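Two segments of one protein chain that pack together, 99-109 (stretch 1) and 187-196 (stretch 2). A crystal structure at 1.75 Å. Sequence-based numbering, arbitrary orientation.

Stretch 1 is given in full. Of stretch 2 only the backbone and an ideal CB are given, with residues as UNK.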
ATOM      1  N   ASP A  99      11.521 -13.884 -20.273  1.00 66.11           N
ATOM      2  CA  ASP A  99      10.927 -12.649 -20.870  1.00 74.49           C
ATOM      3  C   ASP A  99      10.848 -11.525 -19.817  1.00 69.33           C
ATOM      4  O   ASP A  99      10.849 -10.333 -20.147  1.00 74.78           O
ATOM      5  CB  ASP A  99       9.516 -12.912 -21.413  1.00 70.04           C
ATOM      6  CG  ASP A  99       9.347 -14.199 -22.220  1.00 78.53           C
ATOM      7  OD1 ASP A  99      10.354 -14.930 -22.427  1.00 66.34           O
ATOM      8  OD2 ASP A  99       8.202 -14.477 -22.620  1.00 74.21           O
ATOM      9  N   LEU A 100      10.723 -11.925 -18.545  1.00 62.34           N
ATOM     10  CA  LEU A 100      10.460 -11.016 -17.451  1.00 58.44           C
ATOM     11  C   LEU A 100      11.768 -10.433 -16.908  1.00 55.43           C
ATOM     12  O   LEU A 100      11.794  -9.265 -16.521  1.00 69.58           O
ATOM     13  CB  LEU A 100       9.705 -11.775 -16.354  1.00 58.82           C
ATOM     14  CG  LEU A 100       8.290 -12.215 -16.718  1.00 56.69           C
ATOM     15  CD1 LEU A 100       7.800 -13.306 -15.779  1.00 55.09           C
ATOM     16  CD2 LEU A 100       7.327 -11.048 -16.735  1.00 56.12           C
ATOM     17  N   GLY A 101      12.812 -11.271 -16.820  1.00 54.85           N
ATOM     18  CA  GLY A 101      14.129 -10.869 -16.282  1.00 57.17           C
ATOM     19  C   GLY A 101      14.681  -9.664 -17.031  1.00 66.38           C
ATOM     20  O   GLY A 101      15.429  -8.865 -16.464  1.00 62.95           O
ATOM     21  N   GLU A 102      14.264  -9.549 -18.302  1.00 70.61           N
ATOM     22  CA  GLU A 102      14.746  -8.577 -19.282  1.00 85.82           C
ATOM     23  C   GLU A 102      14.010  -7.242 -19.134  1.00 87.78           C
ATOM     24  O   GLU A 102      14.481  -6.226 -19.646  1.00 94.11           O
ATOM     25  CB  GLU A 102      14.524  -9.086 -20.716  1.00 94.73           C
ATOM     26  CG  GLU A 102      15.666  -9.916 -21.286  1.00 97.45           C
ATOM     27  CD  GLU A 102      17.052  -9.361 -21.010  1.00104.14           C
ATOM     28  OE1 GLU A 102      17.585  -9.633 -19.912  1.00 97.32           O
ATOM     29  OE2 GLU A 102      17.583  -8.640 -21.878  1.00106.96           O
ATOM     30  N   ARG A 103      12.855  -7.251 -18.464  1.00 74.82           N
ATOM     31  CA  ARG A 103      11.963  -6.118 -18.494  1.00 72.10           C
ATOM     32  C   ARG A 103      12.028  -5.347 -17.172  1.00 57.80           C
ATOM     33  O   ARG A 103      12.065  -5.922 -16.078  1.00 62.14           O
ATOM     34  CB  ARG A 103      10.544  -6.576 -18.843  1.00 75.09           C
ATOM     35  CG  ARG A 103      10.141  -6.225 -20.266  1.00 75.28           C
ATOM     36  CD  ARG A 103       9.376  -7.324 -20.971  1.00 75.36           C
ATOM     37  NE  ARG A 103       8.272  -6.685 -21.656  1.00 82.55           N
ATOM     38  CZ  ARG A 103       7.077  -7.228 -21.818  1.00 85.47           C
ATOM     39  NH1 ARG A 103       6.955  -8.540 -21.908  1.00 92.13           N
ATOM     40  NH2 ARG A 103       6.007  -6.452 -21.868  1.00 73.45           N
ATOM     41  N   GLN A 104      12.085  -4.020 -17.303  1.00 54.19           N
ATOM     42  CA  GLN A 104      11.810  -3.159 -16.179  1.00 50.84           C
ATOM     43  C   GLN A 104      10.302  -3.255 -15.949  1.00 46.43           C
ATOM     44  O   GLN A 104       9.517  -3.156 -16.873  1.00 45.16           O
ATOM     45  CB  GLN A 104      12.241  -1.710 -16.412  1.00 55.05           C
ATOM     46  CG  GLN A 104      12.091  -0.883 -15.142  1.00 61.88           C
ATOM     47  CD  GLN A 104      12.389   0.589 -15.296  1.00 69.51           C
ATOM     48  OE1 GLN A 104      13.145   0.997 -16.178  1.00 64.11           O
ATOM     49  NE2 GLN A 104      11.791   1.397 -14.426  1.00 57.48           N
ATOM     50  N   ALA A 105       9.893  -3.455 -14.702  1.00 48.66           N
ATOM     51  CA  ALA A 105       8.495  -3.763 -14.468  1.00 43.92           C
ATOM     52  C   ALA A 105       8.097  -3.179 -13.132  1.00 41.21           C
ATOM     53  O   ALA A 105       8.954  -2.909 -12.254  1.00 44.10           O
ATOM     54  CB  ALA A 105       8.295  -5.257 -14.474  1.00 49.00           C
ATOM     55  N   VAL A 106       6.789  -3.004 -12.994  1.00 40.67           N
ATOM     56  CA  VAL A 106       6.240  -2.675 -11.749  1.00 40.12           C
ATOM     57  C   VAL A 106       5.491  -3.925 -11.263  1.00 39.66           C
ATOM     58  O   VAL A 106       4.767  -4.533 -12.027  1.00 40.69           O
ATOM     59  CB  VAL A 106       5.350  -1.422 -11.843  1.00 43.39           C
ATOM     60  CG1 VAL A 106       4.424  -1.282 -10.643  1.00 52.12           C
ATOM     61  CG2 VAL A 106       6.188  -0.169 -12.005  1.00 41.74           C
ATOM     62  N   ILE A 107       5.667  -4.258  -9.979  1.00 37.31           N
ATOM     63  CA  ILE A 107       4.903  -5.290  -9.309  1.00 36.54           C
ATOM     64  C   ILE A 107       4.242  -4.624  -8.116  1.00 36.13           C
ATOM     65  O   ILE A 107       4.921  -4.163  -7.246  1.00 37.56           O
ATOM     66  CB  ILE A 107       5.798  -6.446  -8.856  1.00 39.18           C
ATOM     67  CG1 ILE A 107       6.489  -7.126 -10.035  1.00 41.66           C
ATOM     68  CG2 ILE A 107       4.999  -7.425  -8.002  1.00 41.63           C
ATOM     69  CD1 ILE A 107       7.454  -8.206  -9.603  1.00 42.32           C
ATOM     70  N   THR A 108       2.930  -4.558  -8.139  1.00 38.26           N
ATOM     71  CA  THR A 108       2.213  -3.822  -7.121  1.00 35.93           C
ATOM     72  C   THR A 108       1.043  -4.700  -6.695  1.00 37.45           C
ATOM     73  O   THR A 108       0.210  -5.076  -7.531  1.00 40.11           O
ATOM     74  CB  THR A 108       1.910  -2.408  -7.615  1.00 46.41           C
ATOM     75  OG1 THR A 108       1.124  -1.736  -6.631  1.00 55.23           O
ATOM     76  CG2 THR A 108       1.204  -2.413  -8.942  1.00 50.95           C
ATOM     77  N   VAL A 109       1.136  -5.116  -5.427  1.00 38.26           N
ATOM     78  CA  VAL A 109       0.241  -6.003  -4.780  1.00 37.25           C
ATOM     79  C   VAL A 109      -0.445  -5.218  -3.671  1.00 36.05           C
ATOM     80  O   VAL A 109       0.195  -4.678  -2.801  1.00 37.18           O
ATOM     81  CB  VAL A 109       0.937  -7.233  -4.190  1.00 42.82           C
ATOM     82  CG1 VAL A 109      -0.082  -8.120  -3.508  1.00 47.55           C
ATOM     83  CG2 VAL A 109       1.684  -8.016  -5.259  1.00 48.42           C
ATOM     84  N   UNK A 187       5.389   5.597 -19.783  1.00 48.71           N
ATOM     85  CA  UNK A 187       6.345   5.126 -20.697  1.00 48.17           C
ATOM     86  C   UNK A 187       7.529   4.479 -20.017  1.00 47.35           C
ATOM     87  O   UNK A 187       8.356   3.887 -20.671  1.00 54.48           O
ATOM     88  CB  UNK A 187       6.803   6.277 -21.595  1.00 48.17           C
ATOM     89  N   UNK A 188       7.615   4.574 -18.693  1.00 47.96           N
ATOM     90  CA  UNK A 188       8.812   4.130 -17.977  1.00 47.36           C
ATOM     91  C   UNK A 188       8.924   2.604 -17.891  1.00 47.75           C
ATOM     92  O   UNK A 188      10.019   2.083 -17.703  1.00 49.94           O
ATOM     93  CB  UNK A 188       8.817   4.722 -16.566  1.00 47.36           C
ATOM     94  N   UNK A 189       7.794   1.895 -17.997  1.00 45.00           N
ATOM     95  CA  UNK A 189       7.775   0.472 -18.015  1.00 47.32           C
ATOM     96  C   UNK A 189       6.711   0.060 -19.010  1.00 41.08           C
ATOM     97  O   UNK A 189       5.807   0.827 -19.262  1.00 46.82           O
ATOM     98  CB  UNK A 189       7.521  -0.108 -16.622  1.00 47.32           C
ATOM     99  N   UNK A 190       6.849  -1.154 -19.540  1.00 45.66           N
ATOM    100  CA  UNK A 190       5.949  -1.686 -20.520  1.00 53.00           C
ATOM    101  C   UNK A 190       5.132  -2.813 -19.899  1.00 48.62           C
ATOM    102  O   UNK A 190       4.250  -3.380 -20.540  1.00 50.49           O
ATOM    103  CB  UNK A 190       6.716  -2.172 -21.751  1.00 53.00           C
ATOM    104  N   UNK A 191       5.428  -3.142 -18.646  1.00 49.08           N
ATOM    105  CA  UNK A 191       4.770  -4.256 -18.010  1.00 48.06           C
ATOM    106  C   UNK A 191       4.615  -3.991 -16.512  1.00 45.13           C
ATOM    107  O   UNK A 191       5.481  -3.409 -15.864  1.00 46.75           O
ATOM    108  CB  UNK A 191       5.551  -5.549 -18.256  1.00 48.06           C
ATOM    109  N   UNK A 192       3.476  -4.436 -15.999  1.00 46.02           N
ATOM    110  CA  UNK A 192       3.124  -4.303 -14.587  1.00 43.59           C
ATOM    111  C   UNK A 192       2.331  -5.550 -14.162  1.00 42.78           C
ATOM    112  O   UNK A 192       1.404  -5.971 -14.860  1.00 43.47           O
ATOM    113  CB  UNK A 192       2.318  -3.026 -14.339  1.00 43.59           C
ATOM    114  N   UNK A 193       2.766  -6.190 -13.085  1.00 40.75           N
ATOM    115  CA  UNK A 193       2.033  -7.233 -12.417  1.00 41.35           C
ATOM    116  C   UNK A 193       1.335  -6.596 -11.221  1.00 40.94           C
ATOM    117  O   UNK A 193       1.981  -6.194 -10.258  1.00 40.73           O
ATOM    118  CB  UNK A 193       2.949  -8.384 -11.997  1.00 41.35           C
ATOM    119  N   UNK A 194       0.016  -6.522 -11.308  1.00 39.71           N
ATOM    120  CA  UNK A 194      -0.747  -5.771 -10.380  1.00 39.63           C
ATOM    121  C   UNK A 194      -1.860  -6.635  -9.800  1.00 42.87           C
ATOM    122  O   UNK A 194      -2.487  -7.375 -10.498  1.00 43.24           O
ATOM    123  CB  UNK A 194      -1.308  -4.514 -11.048  1.00 39.63           C
ATOM    124  N   UNK A 195      -2.134  -6.461  -8.522  1.00 39.50           N
ATOM    125  CA  UNK A 195      -3.323  -7.058  -7.974  1.00 40.15           C
ATOM    126  C   UNK A 195      -3.401  -6.860  -6.489  1.00 39.75           C
ATOM    127  O   UNK A 195      -3.146  -5.785  -5.941  1.00 37.64           O
ATOM    128  CB  UNK A 195      -3.378  -8.549  -8.311  1.00 40.15           C
ATOM    129  N   UNK A 196      -3.781  -7.934  -5.819  1.00 36.49           N
ATOM    130  CA  UNK A 196      -3.947  -7.924  -4.401  1.00 37.74           C
ATOM    131  C   UNK A 196      -4.040  -9.329  -3.883  1.00 39.94           C
ATOM    132  O   UNK A 196      -4.268 -10.258  -4.659  1.00 42.48           O
ATOM    133  CB  UNK A 196      -5.182  -7.114  -4.003  1.00 37.74           C
TER

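Position 187 lies out of reach of stretch 1, so only its backbone speaks: phi is +88°, a value that favours glycine over residues carrying a CB. The residue is Gly187, the first to leave helical angles after a helix. At 188 the CA-to-CB bond points sideways, with Gln104 NE2 4.9 Å from the ideal CB; many polar side chains would do. Glu188 is found, its carboxylate hydrogen-bonded elsewhere in the structure.

Position 189 points toward stretch 1, its ideal CB 3.7 Å from Gln104 O and 4.4 Å from Ala105 CA. The space is narrow but reaches Val106, so a compact, mainly apolar side chain fits: alanine or valine, or threonine, which has valine's shape but carries a hydroxyl. Val189 places CG2 4.2 Å from Val106 CG2, and its CG1 lies 3.6 Å from Gln104 NE2.

Position 190 turns sideways, its ideal CB 4.3 Å from Arg103 NH2. A nearby positive charge makes an acid plausible, though other polar residues would serve. Asp190 occupies it, but its carboxylate oxygens are hydrogen-bonded elsewhere in the structure.

From 191 the chain runs parallel to strand 105-109. The backbone pairs whatever the side chains: Val106 N donates to the O of 191 (3.2 Å), the N of 193 to Val106 O (2.8 Å), Thr108 N to the O of 193 (2.8 Å), and the N of 195 to Thr108 O (2.9 Å).

Position 191 shares a face with Ala105, whose small methyl leaves room, while Leu100 offers an apolar surface further out. A long aliphatic residue suits, leucine or isoleucine. Ile191 sets CG2 3.4 Å from Ala105 CB and CD1 4.0 Å from Leu100 CD2, while its CB lies over one face of the Arg103 guanidinium, 3.8 Å from NH2.

Position 192 is on the other face, beside Val106; small or medium apolar residues are compatible. In Ala192 the lone CB packs 4.3 Å from Val106 CB.

Position 193 returns to the face of Ile107, whose CG1 is 4.2 Å from the ideal CB. Leucine, isoleucine or valine could extend this apolar surface; Leu193 does so, with CD1 4.1 Å from Ile107 CG1.

At 194 the neighbour is Thr108, with a methyl available for contact, so alanine, serine, cysteine or valine is reasonable. Cys194, chi1 m, brings SG 3.5 Å from Thr108 CG2.

Position 195 pairs with Val109, and its phi/psi of 175/-137° suits glycine best; Gly195 is present. At 196 an ideal CB would point away, so stretch 1 imposes little choice. Gly196 lays its CA 4.0 Å from Val109 CG1.

Stretch 2 (187-196) GEVDIALCGG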
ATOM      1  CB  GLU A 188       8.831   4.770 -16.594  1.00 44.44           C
ATOM      2  CG  GLU A 188       9.184   6.242 -16.646  1.00 52.45           C
ATOM      3  CD  GLU A 188       8.850   7.014 -15.386  1.00 59.05           C
ATOM      4  OE1 GLU A 188       8.713   6.387 -14.320  1.00 54.21           O
ATOM      5  OE2 GLU A 188       8.731   8.259 -15.483  1.00 62.63           O
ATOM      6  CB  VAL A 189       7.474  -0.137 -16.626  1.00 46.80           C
ATOM      7  CG1 VAL A 189       8.553   0.237 -15.615  1.00 44.19           C
ATOM      8  CG2 VAL A 189       6.087   0.249 -16.136  1.00 42.34           C
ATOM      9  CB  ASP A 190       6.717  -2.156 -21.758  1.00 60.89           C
ATOM     10  CG  ASP A 190       7.015  -1.018 -22.716  1.00 74.58           C
ATOM     11  OD1 ASP A 190       7.451   0.050 -22.237  1.00 83.61           O
ATOM     12  OD2 ASP A 190       6.789  -1.194 -23.935  1.00 91.66           O
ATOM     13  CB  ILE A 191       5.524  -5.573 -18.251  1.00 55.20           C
ATOM     14  CG1 ILE A 191       4.704  -6.773 -17.779  1.00 57.84           C
ATOM     15  CG2 ILE A 191       6.879  -5.546 -17.595  1.00 55.33           C
ATOM     16  CD1 ILE A 191       5.228  -8.077 -18.296  1.00 60.68           C
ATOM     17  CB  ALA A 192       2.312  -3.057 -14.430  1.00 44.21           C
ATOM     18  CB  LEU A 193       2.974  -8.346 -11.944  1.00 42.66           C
ATOM     19  CG  LEU A 193       3.963  -8.842 -13.002  1.00 47.92           C
ATOM     20  CD1 LEU A 193       4.789 -10.013 -12.473  1.00 48.20           C
ATOM     21  CD2 LEU A 193       3.216  -9.209 -14.261  1.00 50.36           C
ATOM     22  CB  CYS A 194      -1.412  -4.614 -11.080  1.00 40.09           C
ATOM     23  SG  CYS A 194      -0.192  -3.600 -11.937  1.00 45.02           S
TER
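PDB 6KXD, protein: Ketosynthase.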